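Local coordinates for protein putative histidinol-phosphate aminotransferase (Erwinia carotovora atroseptica, PDB 3LY1) that binds pyridoxal phosphate and probably acts as an aminotransferase, perhaps on histidinol phosphate, at residues 198-211 and 222-235. Numbering follows the deposited sequence. Where two conformers were deposited one is given.
Sequences ITQGAENIILLKTF and VGYAVAHPTVIALM. With PLP (pyridoxal-5'-phosphate), chain E; EDO (1,2-ethanediol), chain H.
Tyr224 lays one face of its ring against the aliphatic part of Lys209: CB of Lys209 stands 4.0 Å from the ring centroid, 26° off the normal, a CH-pi contact. The ring reaches this neighbour because chi1 of 61° sets CG between the backbone N and the carbonyl carbon. In one of two conformers, bends at chi3 and chi4 lead the amine end of Lys209 away, where NZ makes a salt bridge with Glu184; Tyr224 OH is hydrogen-bonded to His64 NE2 and to O1 of an ethanediol. Beneath the side chains the backbones pair antiparallel: Lys209 N donates to Tyr224 O at 3.0 Å with an N-H...O angle of 177°. On the same sheet face, Val226 meets Leu207, CB to CB 4.2 Å, and its CG1 faces CG2 of Ile198. These strands, 205-210 and 223-226, belong to the mixed seven-stranded sheet of the fold-type I PLP enzymes, in which 223-226 runs antiparallel to both its neighbours. Thr210, on the other face, donates from OG1 to phosphate oxygen O2P of the cofactor at 2.6 Å. At the far end, CG of Glu203 covers one face of the His228 ring, 4.0 Å from its centroid, with Pro229 CD over the opposite face. His228, the N-cap residue of helix 229-235, accepts at ND1 from Thr230 N, 3.2 Å away and tilted from the ring plane; ND1 also hydrogen-bonds Thr230 OG1 at 2.8 Å.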
# COMPACT_ATOMS: atom_id res chain seq x y z
N ILE A 198 20.12 13.31 -9.40
CA ILE A 198 18.87 13.07 -10.16
C ILE A 198 18.34 14.39 -10.75
O ILE A 198 17.95 14.48 -11.93
CB ILE A 198 17.81 12.39 -9.28
CG1 ILE A 198 18.31 11.01 -8.80
CG2 ILE A 198 16.43 12.29 -10.04
CD1 ILE A 198 17.53 10.43 -7.58
N THR A 199 18.34 15.43 -9.93
CA THR A 199 18.06 16.79 -10.40
C THR A 199 18.92 17.16 -11.63
O THR A 199 18.44 17.80 -12.53
CB THR A 199 18.32 17.78 -9.29
OG1 THR A 199 17.41 17.49 -8.24
CG2 THR A 199 18.20 19.24 -9.75
N GLN A 200 20.18 16.71 -11.64
CA GLN A 200 21.12 17.02 -12.71
C GLN A 200 20.99 16.06 -13.91
O GLN A 200 21.72 16.21 -14.89
CB GLN A 200 22.56 17.05 -12.16
CG GLN A 200 22.74 18.21 -11.16
CD GLN A 200 23.97 18.09 -10.26
OE1 GLN A 200 23.98 18.61 -9.12
NE2 GLN A 200 25.01 17.44 -10.75
N GLY A 201 20.05 15.11 -13.82
CA GLY A 201 19.64 14.28 -14.97
C GLY A 201 20.06 12.81 -14.99
O GLY A 201 19.84 12.13 -16.01
N ALA A 202 20.62 12.28 -13.88
CA ALA A 202 20.98 10.85 -13.84
C ALA A 202 19.76 9.94 -14.16
O ALA A 202 18.64 10.12 -13.63
CB ALA A 202 21.59 10.48 -12.45
N GLU A 203 20.00 8.94 -15.01
CA GLU A 203 19.02 7.94 -15.39
C GLU A 203 19.29 6.56 -14.78
O GLU A 203 18.57 5.62 -15.06
CB GLU A 203 18.99 7.85 -16.92
CG GLU A 203 18.71 9.24 -17.55
CD GLU A 203 18.58 9.25 -19.07
OE1 GLU A 203 18.19 8.23 -19.67
OE2 GLU A 203 18.85 10.32 -19.65
N ASN A 204 20.33 6.46 -13.93
CA ASN A 204 20.72 5.20 -13.32
C ASN A 204 20.61 5.20 -11.80
O ASN A 204 21.28 4.41 -11.12
CB ASN A 204 22.13 4.81 -13.78
CG ASN A 204 23.24 5.73 -13.25
OD1 ASN A 204 23.00 6.85 -12.83
ND2 ASN A 204 24.48 5.26 -13.32
N ILE A 205 19.78 6.09 -11.25
CA ILE A 205 19.60 6.17 -9.80
C ILE A 205 18.12 6.20 -9.43
O ILE A 205 17.38 7.02 -9.95
CB ILE A 205 20.19 7.47 -9.18
CG1 ILE A 205 21.60 7.75 -9.67
CG2 ILE A 205 20.08 7.39 -7.64
CD1 ILE A 205 22.19 9.13 -9.20
N ILE A 206 17.74 5.34 -8.48
CA ILE A 206 16.46 5.40 -7.74
C ILE A 206 16.81 5.76 -6.27
O ILE A 206 17.54 5.03 -5.58
CB ILE A 206 15.68 4.01 -7.85
CG1 ILE A 206 15.34 3.68 -9.30
CG2 ILE A 206 14.42 3.97 -6.94
CD1 ILE A 206 15.08 2.11 -9.60
N LEU A 207 16.33 6.90 -5.83
CA LEU A 207 16.39 7.31 -4.44
C LEU A 207 15.09 6.93 -3.78
O LEU A 207 14.00 7.27 -4.28
CB LEU A 207 16.58 8.80 -4.33
CG LEU A 207 16.47 9.48 -2.97
CD1 LEU A 207 17.47 8.87 -1.97
CD2 LEU A 207 16.71 10.96 -3.15
N LEU A 208 15.19 6.26 -2.66
CA LEU A 208 14.02 5.89 -1.87
C LEU A 208 14.07 6.63 -0.56
O LEU A 208 15.13 6.67 0.13
CB LEU A 208 13.99 4.40 -1.62
CG LEU A 208 13.85 3.49 -2.84
CD1 LEU A 208 13.95 2.10 -2.38
CD2 LEU A 208 12.53 3.77 -3.67
N LYS A 209 12.91 7.20 -0.22
CA LYS A 209 12.74 7.91 1.03
C LYS A 209 11.40 7.56 1.66
O LYS A 209 10.52 6.96 1.03
CB LYS A 209 12.92 9.43 0.83
CG LYS A 209 14.43 9.84 0.71
CD LYS A 209 14.68 11.34 0.64
CE LYS A 209 14.38 12.02 1.99
NZ LYS A 209 15.44 11.76 3.03
N THR A 210 11.27 7.86 2.95
CA THR A 210 10.10 7.46 3.74
C THR A 210 9.78 8.55 4.76
O THR A 210 10.66 9.28 5.14
CB THR A 210 10.34 6.13 4.46
OG1 THR A 210 9.12 5.72 5.13
CG2 THR A 210 11.49 6.23 5.45
N PHE A 211 8.51 8.64 5.17
CA PHE A 211 8.08 9.48 6.31
C PHE A 211 8.11 8.71 7.66
O PHE A 211 7.68 9.23 8.70
CB PHE A 211 6.68 10.02 6.04
CG PHE A 211 6.64 11.17 5.06
CD1 PHE A 211 6.65 10.97 3.68
CD2 PHE A 211 6.59 12.45 5.52
CE1 PHE A 211 6.60 12.06 2.80
CE2 PHE A 211 6.52 13.55 4.65
CZ PHE A 211 6.54 13.36 3.29
N VAL A 222 3.66 6.11 4.32
CA VAL A 222 3.92 7.07 3.26
C VAL A 222 5.41 7.08 2.97
O VAL A 222 6.21 7.40 3.82
CB VAL A 222 3.43 8.52 3.62
CG1 VAL A 222 3.51 9.43 2.38
CG2 VAL A 222 2.00 8.53 4.23
N GLY A 223 5.77 6.72 1.74
CA GLY A 223 7.12 6.88 1.26
C GLY A 223 7.08 7.26 -0.20
O GLY A 223 6.00 7.50 -0.74
N TYR A 224 8.25 7.35 -0.83
CA TYR A 224 8.32 7.75 -2.22
C TYR A 224 9.67 7.38 -2.85
O TYR A 224 10.65 7.07 -2.13
CB TYR A 224 8.00 9.24 -2.42
CG TYR A 224 8.94 10.21 -1.74
CD1 TYR A 224 8.81 10.48 -0.38
CD2 TYR A 224 9.95 10.85 -2.44
CE1 TYR A 224 9.65 11.38 0.25
CE2 TYR A 224 10.82 11.73 -1.80
CZ TYR A 224 10.65 12.01 -0.47
OH TYR A 224 11.52 12.90 0.14
N ALA A 225 9.67 7.33 -4.18
CA ALA A 225 10.88 7.22 -5.00
C ALA A 225 11.11 8.54 -5.77
O ALA A 225 10.15 9.24 -6.17
CB ALA A 225 10.82 6.03 -5.94
N VAL A 226 12.37 8.88 -5.96
CA VAL A 226 12.80 9.97 -6.83
C VAL A 226 13.71 9.39 -7.92
O VAL A 226 14.64 8.61 -7.63
CB VAL A 226 13.51 11.08 -6.04
CG1 VAL A 226 13.66 12.34 -6.94
CG2 VAL A 226 12.78 11.37 -4.70
N ALA A 227 13.40 9.68 -9.18
CA ALA A 227 14.23 9.18 -10.27
C ALA A 227 13.93 9.94 -11.56
O ALA A 227 13.02 10.75 -11.60
CB ALA A 227 14.00 7.68 -10.46
N HIS A 228 14.67 9.63 -12.63
CA HIS A 228 14.34 10.20 -13.94
C HIS A 228 12.91 9.76 -14.27
O HIS A 228 12.49 8.69 -13.86
CB HIS A 228 15.33 9.70 -14.99
CG HIS A 228 15.20 10.35 -16.34
ND1 HIS A 228 14.48 9.79 -17.37
CD2 HIS A 228 15.75 11.49 -16.83
CE1 HIS A 228 14.56 10.58 -18.43
NE2 HIS A 228 15.32 11.62 -18.13
N PRO A 229 12.14 10.58 -15.01
CA PRO A 229 10.79 10.13 -15.31
C PRO A 229 10.65 8.79 -16.01
O PRO A 229 9.67 8.13 -15.76
CB PRO A 229 10.24 11.24 -16.20
CG PRO A 229 10.90 12.43 -15.70
CD PRO A 229 12.35 11.98 -15.43
N THR A 230 11.60 8.39 -16.86
CA THR A 230 11.53 7.11 -17.54
C THR A 230 11.57 5.95 -16.52
O THR A 230 10.87 4.95 -16.67
CB THR A 230 12.62 6.98 -18.63
OG1 THR A 230 13.93 7.10 -18.03
CG2 THR A 230 12.43 8.06 -19.71
N VAL A 231 12.34 6.12 -15.45
CA VAL A 231 12.51 5.11 -14.41
C VAL A 231 11.27 5.08 -13.50
O VAL A 231 10.78 4.01 -13.15
CB VAL A 231 13.77 5.41 -13.59
CG1 VAL A 231 13.90 4.47 -12.37
CG2 VAL A 231 15.03 5.37 -14.54
N ILE A 232 10.78 6.24 -13.11
CA ILE A 232 9.54 6.29 -12.36
C ILE A 232 8.37 5.63 -13.14
O ILE A 232 7.57 4.89 -12.56
CB ILE A 232 9.16 7.73 -12.01
CG1 ILE A 232 10.17 8.34 -11.03
CG2 ILE A 232 7.72 7.81 -11.51
CD1 ILE A 232 10.25 7.63 -9.65
N ALA A 233 8.28 5.88 -14.44
CA ALA A 233 7.23 5.30 -15.26
C ALA A 233 7.31 3.77 -15.20
O ALA A 233 6.27 3.11 -15.08
CB ALA A 233 7.30 5.82 -16.70
N LEU A 234 8.52 3.21 -15.24
CA LEU A 234 8.66 1.74 -15.17
C LEU A 234 8.28 1.21 -13.79
O LEU A 234 7.56 0.20 -13.69
CB LEU A 234 10.08 1.27 -15.56
CG LEU A 234 10.49 1.33 -17.04
CD1 LEU A 234 11.94 0.89 -17.16
CD2 LEU A 234 9.60 0.48 -17.93
N MSE A 235 8.72 1.88 -12.73
CA MSE A 235 8.40 1.46 -11.34
C MSE A 235 6.91 1.49 -11.08
O MSE A 235 6.40 0.64 -10.36
CB MSE A 235 9.10 2.34 -10.33
CG MSE A 235 10.55 2.10 -10.26
SE MSE A 235 11.37 3.33 -8.96
CE MSE A 235 10.45 2.87 -7.35
N1 PLP E . 14.64 1.09 4.22
C2 PLP E . 15.33 0.88 5.40
C2A PLP E . 16.83 0.99 5.39
C3 PLP E . 14.60 0.53 6.54
O3 PLP E . 15.28 0.31 7.70
C4 PLP E . 13.20 0.41 6.48
C4A PLP E . 12.39 0.17 7.73
O4A PLP E . 12.77 -0.76 8.43
C5 PLP E . 12.52 0.62 5.27
C6 PLP E . 13.28 0.95 4.15
C5A PLP E . 11.02 0.49 5.15
O4P PLP E . 10.26 1.42 5.95
P PLP E . 8.84 1.95 5.47
O1P PLP E . 8.10 0.94 4.65
O2P PLP E . 9.21 3.20 4.70
O3P PLP E . 8.17 2.26 6.80
C1 EDO H . 10.32 13.62 3.07
O1 EDO H . 11.63 13.08 2.95
C2 EDO H . 10.37 15.08 2.64
O2 EDO H . 10.82 15.84 3.75
O HOH W 1 17.18 8.07 -12.45
O HOH W 2 16.28 6.23 -18.99